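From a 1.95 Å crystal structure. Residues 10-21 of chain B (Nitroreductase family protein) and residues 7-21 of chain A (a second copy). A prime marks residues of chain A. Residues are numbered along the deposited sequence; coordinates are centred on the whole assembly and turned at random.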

# COMPACT_ATOMS: atom_id res chain seq x y z
N LEU B 10 8.99 13.97 -12.22
CA LEU B 10 8.99 12.50 -12.15
C LEU B 10 9.74 11.92 -13.32
O LEU B 10 9.38 12.15 -14.48
CB LEU B 10 7.56 11.94 -12.12
CG LEU B 10 6.67 12.26 -10.92
CD1 LEU B 10 5.35 11.51 -11.03
CD2 LEU B 10 7.36 11.93 -9.60
N VAL B 11 10.79 11.16 -13.03
CA VAL B 11 11.57 10.50 -14.05
C VAL B 11 10.77 9.44 -14.80
O VAL B 11 10.88 9.29 -16.02
CB VAL B 11 12.80 9.82 -13.44
CG1 VAL B 11 13.70 9.28 -14.53
CG2 VAL B 11 13.56 10.79 -12.55
N ASN B 12 9.98 8.68 -14.05
CA ASN B 12 9.18 7.61 -14.62
C ASN B 12 7.73 7.78 -14.20
O ASN B 12 7.34 7.47 -13.07
CB ASN B 12 9.73 6.25 -14.18
CG ASN B 12 9.05 5.09 -14.87
OD1 ASN B 12 8.15 5.27 -15.69
ND2 ASN B 12 9.50 3.88 -14.55
N ASN B 13 6.92 8.29 -15.12
CA ASN B 13 5.51 8.56 -14.84
C ASN B 13 4.61 7.51 -15.50
O ASN B 13 3.40 7.69 -15.61
CB ASN B 13 5.13 9.96 -15.31
CG ASN B 13 3.80 10.42 -14.74
OD1 ASN B 13 3.55 10.28 -13.54
ND2 ASN B 13 2.93 10.95 -15.59
N ASP B 14 5.22 6.42 -15.96
CA ASP B 14 4.49 5.30 -16.55
C ASP B 14 4.02 4.38 -15.43
O ASP B 14 4.83 3.66 -14.85
CB ASP B 14 5.40 4.58 -17.55
CG ASP B 14 4.69 3.47 -18.34
OD1 ASP B 14 3.76 2.83 -17.81
OD2 ASP B 14 5.10 3.23 -19.50
N LEU B 15 2.73 4.43 -15.09
CA LEU B 15 2.21 3.68 -13.94
C LEU B 15 2.37 2.16 -14.07
O LEU B 15 2.80 1.47 -13.14
CB LEU B 15 0.74 4.01 -13.71
CG LEU B 15 0.01 3.24 -12.59
CD1 LEU B 15 0.74 3.36 -11.26
CD2 LEU B 15 -1.41 3.74 -12.46
N ALA B 16 2.01 1.65 -15.24
CA ALA B 16 2.14 0.22 -15.54
C ALA B 16 3.58 -0.23 -15.34
O ALA B 16 3.85 -1.26 -14.69
CB ALA B 16 1.67 -0.06 -16.96
N ASP B 17 4.52 0.54 -15.89
CA ASP B 17 5.94 0.22 -15.74
C ASP B 17 6.38 0.30 -14.28
O ASP B 17 7.05 -0.60 -13.76
CB ASP B 17 6.82 1.15 -16.59
CG ASP B 17 8.31 0.76 -16.55
OD1 ASP B 17 8.61 -0.41 -16.87
OD2 ASP B 17 9.17 1.58 -16.19
N VAL B 18 6.03 1.41 -13.63
CA VAL B 18 6.39 1.60 -12.22
C VAL B 18 5.85 0.48 -11.34
O VAL B 18 6.59 -0.11 -10.55
CB VAL B 18 5.88 2.96 -11.69
CG1 VAL B 18 6.06 3.04 -10.17
CG2 VAL B 18 6.65 4.11 -12.37
N MET B 19 4.56 0.18 -11.47
CA MET B 19 3.92 -0.79 -10.60
C MET B 19 4.19 -2.24 -11.00
O MET B 19 4.46 -3.06 -10.14
CB MET B 19 2.41 -0.59 -10.56
CG MET B 19 1.72 -1.49 -9.52
SD MET B 19 -0.07 -1.26 -9.46
CE MET B 19 -0.16 0.42 -8.83
N PHE B 20 4.09 -2.55 -12.29
CA PHE B 20 4.14 -3.95 -12.72
C PHE B 20 5.55 -4.43 -13.02
O PHE B 20 5.78 -5.65 -13.19
CB PHE B 20 3.26 -4.17 -13.96
CG PHE B 20 1.82 -3.81 -13.75
CD1 PHE B 20 1.27 -3.85 -12.48
CD2 PHE B 20 1.03 -3.42 -14.82
CE1 PHE B 20 -0.06 -3.51 -12.28
CE2 PHE B 20 -0.29 -3.08 -14.62
CZ PHE B 20 -0.84 -3.12 -13.35
N ASN B 21 6.49 -3.51 -13.10
CA ASN B 21 7.89 -3.91 -13.27
C ASN B 21 8.71 -3.60 -12.02
O ASN B 21 9.95 -3.57 -12.06
CB ASN B 21 8.51 -3.23 -14.49
CG ASN B 21 7.98 -3.82 -15.79
OD1 ASN B 21 7.66 -5.00 -15.87
ND2 ASN B 21 7.92 -2.99 -16.83
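Chain A 7-21: VKNLVNNDLADVMFN

Free amide groups at the first turn of a helix need acceptors, often supplied by a capping side chain of the same chain or by water; a homodimer can share that task between its subunits, and this nitroreductase family protein is a compact example. In both copies a loop leads into a helix spanning residues 15 to 20, and Asn21 or Asn21′ is the first residue to leave helical phi/psi. Chain A meets chain B about the helix starts: the closest CA pair is Leu15 and Leu15′, 4.6 Å apart, and a single bridge joins the backbones of Asp14 and Asp14′. From there the helices diverge. Their axes approach no closer than 10.7 Å, with 65° between their N-to-C directions, and the two stretches together bury 710 Å².

The asparagine at position 13 does the exchanging. Asn13′ O accepts from Leu15 N at 3.1 Å, Asn13′ OD1 accepts from Ala16 N at 2.8 Å, and Asn13′ ND2 donates to Asp14 OD1 at 2.8 Å. The reciprocal bonds run from Leu15′ N to Asn13 O at 3.1 Å, from Ala16′ N to Asn13 OD1 at 2.9 Å, and from Asn13 ND2 to Asp14′ OD1 at 2.8 Å. Both asparagines have chi1 at -166° (t) and chi2 near 46°. Although CA-to-CB points sideways, this conformation carries the amide group to the partner, where its oxygen meets a backbone NH and its nitrogen a carboxylate. The arrangement also brings Asn13 O within 3.2 Å of Asn13′ O, a close approach of two acceptors rather than a bond.

Asp14 and Asp14′ show how one t rotamer can serve two purposes. Their CA-to-CB bonds point away from the partner, yet the carboxylates come nearer it. At the N-cap, Asp14 OD1 accepts from Asp17 N at 3.1 Å, and Asp14′ OD1 from Asp17′ N at 3.2 Å; the same oxygens receive the asparagine amides from across the dimer. Behind each cap, Asn12 ND2 reaches Asp17 OD2 at 2.8 Å and Asn12′ ND2 reaches Asp17′ OD2 at 2.9 Å, tying loop to helix.

Lys8′ has chi2 and chi3 at t, so its chain runs extended past Ala16, with Lys8′ CD 3.8 Å from Ala16 CB; an m turn at chi4 then precedes the salt bridge, Lys8′ NZ lying 2.8 Å from Asp14 OD2.

Leucines pack around the polar knot. Leu15 adopts t,p and places CD2 3.6 Å from Val18′ CG2; Leu15′ keeps chi1 at t but has chi2 at 148°, off the usual wells, and sets CD1 3.5 Å from Val18 CG2. Thus similar contacts are made with different chi2 angles. Leu10′, in the m,t rotamer, brings CD1 against both Ala16 and Phe20, 3.7 Å from Ala16 CB and 3.9 Å from Phe20 CE2. Leu10, also m,t, makes the equivalent pair of contacts at slightly longer range, its CD1 lying 3.8 Å from Ala16′ CB and 4.3 Å from Phe20′ CE2.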

# COMPACT_ATOMS: atom_id res chain seq x y z
N VAL A 7 -3.13 -1.72 -24.84
CA VAL A 7 -2.78 -2.79 -23.91
C VAL A 7 -1.48 -2.70 -23.09
O VAL A 7 -0.54 -3.47 -23.30
CB VAL A 7 -2.75 -4.14 -24.67
CG1 VAL A 7 -2.93 -5.33 -23.71
CG2 VAL A 7 -3.82 -4.15 -25.76
N LYS A 8 -1.44 -1.76 -22.15
CA LYS A 8 -0.79 -2.04 -20.88
C LYS A 8 -1.96 -2.39 -19.98
O LYS A 8 -1.80 -2.75 -18.81
CB LYS A 8 0.03 -0.86 -20.35
CG LYS A 8 1.47 -0.78 -20.86
CD LYS A 8 1.98 0.66 -20.72
CE LYS A 8 3.42 0.82 -21.19
NZ LYS A 8 4.42 0.55 -20.11
N ASN A 9 -3.15 -2.29 -20.57
CA ASN A 9 -4.44 -2.53 -19.93
C ASN A 9 -4.77 -1.50 -18.83
O ASN A 9 -5.63 -1.74 -17.99
CB ASN A 9 -4.52 -3.96 -19.37
CG ASN A 9 -5.95 -4.39 -19.04
OD1 ASN A 9 -6.81 -4.45 -19.93
ND2 ASN A 9 -6.22 -4.66 -17.75
N LEU A 10 -4.08 -0.36 -18.87
CA LEU A 10 -4.38 0.75 -17.96
C LEU A 10 -4.82 1.97 -18.75
O LEU A 10 -4.00 2.59 -19.41
CB LEU A 10 -3.15 1.10 -17.11
CG LEU A 10 -2.54 -0.01 -16.26
CD1 LEU A 10 -1.57 0.58 -15.24
CD2 LEU A 10 -3.62 -0.81 -15.56
N VAL A 11 -6.10 2.33 -18.69
CA VAL A 11 -6.59 3.46 -19.48
C VAL A 11 -6.19 4.82 -18.87
O VAL A 11 -6.17 5.83 -19.56
CB VAL A 11 -8.12 3.39 -19.66
CG1 VAL A 11 -8.85 3.72 -18.37
CG2 VAL A 11 -8.56 4.32 -20.80
N ASN A 12 -5.89 4.86 -17.58
CA ASN A 12 -5.21 6.01 -17.02
C ASN A 12 -3.85 5.54 -16.52
O ASN A 12 -3.74 4.97 -15.44
CB ASN A 12 -6.03 6.68 -15.90
CG ASN A 12 -5.37 7.94 -15.35
OD1 ASN A 12 -4.30 8.35 -15.81
ND2 ASN A 12 -6.02 8.57 -14.38
N ASN A 13 -2.83 5.77 -17.33
CA ASN A 13 -1.49 5.28 -17.04
C ASN A 13 -0.56 6.40 -16.58
O ASN A 13 0.65 6.25 -16.57
CB ASN A 13 -0.92 4.58 -18.27
CG ASN A 13 0.30 3.75 -17.97
OD1 ASN A 13 0.32 2.98 -17.01
ND2 ASN A 13 1.35 3.93 -18.76
N ASP A 14 -1.16 7.53 -16.21
CA ASP A 14 -0.45 8.69 -15.67
C ASP A 14 -0.27 8.53 -14.15
O ASP A 14 -1.20 8.77 -13.39
CB ASP A 14 -1.23 9.98 -16.00
CG ASP A 14 -0.55 11.25 -15.51
OD1 ASP A 14 0.30 11.20 -14.59
OD2 ASP A 14 -0.90 12.34 -16.04
N LEU A 15 0.93 8.14 -13.71
CA LEU A 15 1.16 7.83 -12.29
C LEU A 15 0.83 9.00 -11.36
O LEU A 15 0.15 8.82 -10.35
CB LEU A 15 2.63 7.41 -12.07
CG LEU A 15 3.03 6.96 -10.66
CD1 LEU A 15 4.09 5.92 -10.75
CD2 LEU A 15 3.55 8.11 -9.80
N ALA A 16 1.29 10.19 -11.72
CA ALA A 16 1.07 11.37 -10.89
C ALA A 16 -0.43 11.64 -10.72
O ALA A 16 -0.91 11.89 -9.61
CB ALA A 16 1.77 12.57 -11.49
N ASP A 17 -1.16 11.57 -11.82
CA ASP A 17 -2.60 11.78 -11.75
C ASP A 17 -3.28 10.67 -10.94
O ASP A 17 -4.12 10.94 -10.09
CB ASP A 17 -3.21 11.87 -13.14
CG ASP A 17 -4.71 12.17 -13.11
OD1 ASP A 17 -5.08 13.28 -12.68
OD2 ASP A 17 -5.51 11.31 -13.51
N VAL A 18 -2.91 9.43 -11.22
CA VAL A 18 -3.53 8.31 -10.51
C VAL A 18 -3.31 8.42 -9.01
O VAL A 18 -4.27 8.37 -8.24
CB VAL A 18 -2.99 6.96 -11.03
CG1 VAL A 18 -3.39 5.83 -10.09
CG2 VAL A 18 -3.53 6.70 -12.43
N MET A 19 -2.06 8.60 -8.60
CA MET A 19 -1.71 8.61 -7.17
C MET A 19 -1.98 9.93 -6.44
O MET A 19 -2.47 9.92 -5.30
CB MET A 19 -0.23 8.24 -7.00
CG MET A 19 0.24 8.12 -5.55
SD MET A 19 2.01 7.70 -5.44
CE MET A 19 2.05 6.27 -6.54
N PHE A 20 -1.66 11.06 -7.07
CA PHE A 20 -1.72 12.35 -6.36
C PHE A 20 -3.07 13.06 -6.49
O PHE A 20 -3.36 14.02 -5.76
CB PHE A 20 -0.60 13.26 -6.87
CG PHE A 20 0.77 12.65 -6.76
CD1 PHE A 20 1.07 11.73 -5.77
CD2 PHE A 20 1.77 13.00 -7.66
CE1 PHE A 20 2.34 11.17 -5.66
CE2 PHE A 20 3.04 12.44 -7.57
CZ PHE A 20 3.32 11.51 -6.56
N ASN A 21 -3.90 12.61 -7.43
CA ASN A 21 -5.28 13.11 -7.54
C ASN A 21 -6.28 12.06 -7.10
O ASN A 21 -7.46 12.13 -7.45
CB ASN A 21 -5.59 13.56 -8.96
CG ASN A 21 -4.94 14.87 -9.32
OD1 ASN A 21 -4.88 15.78 -8.49
ND2 ASN A 21 -4.44 14.97 -10.55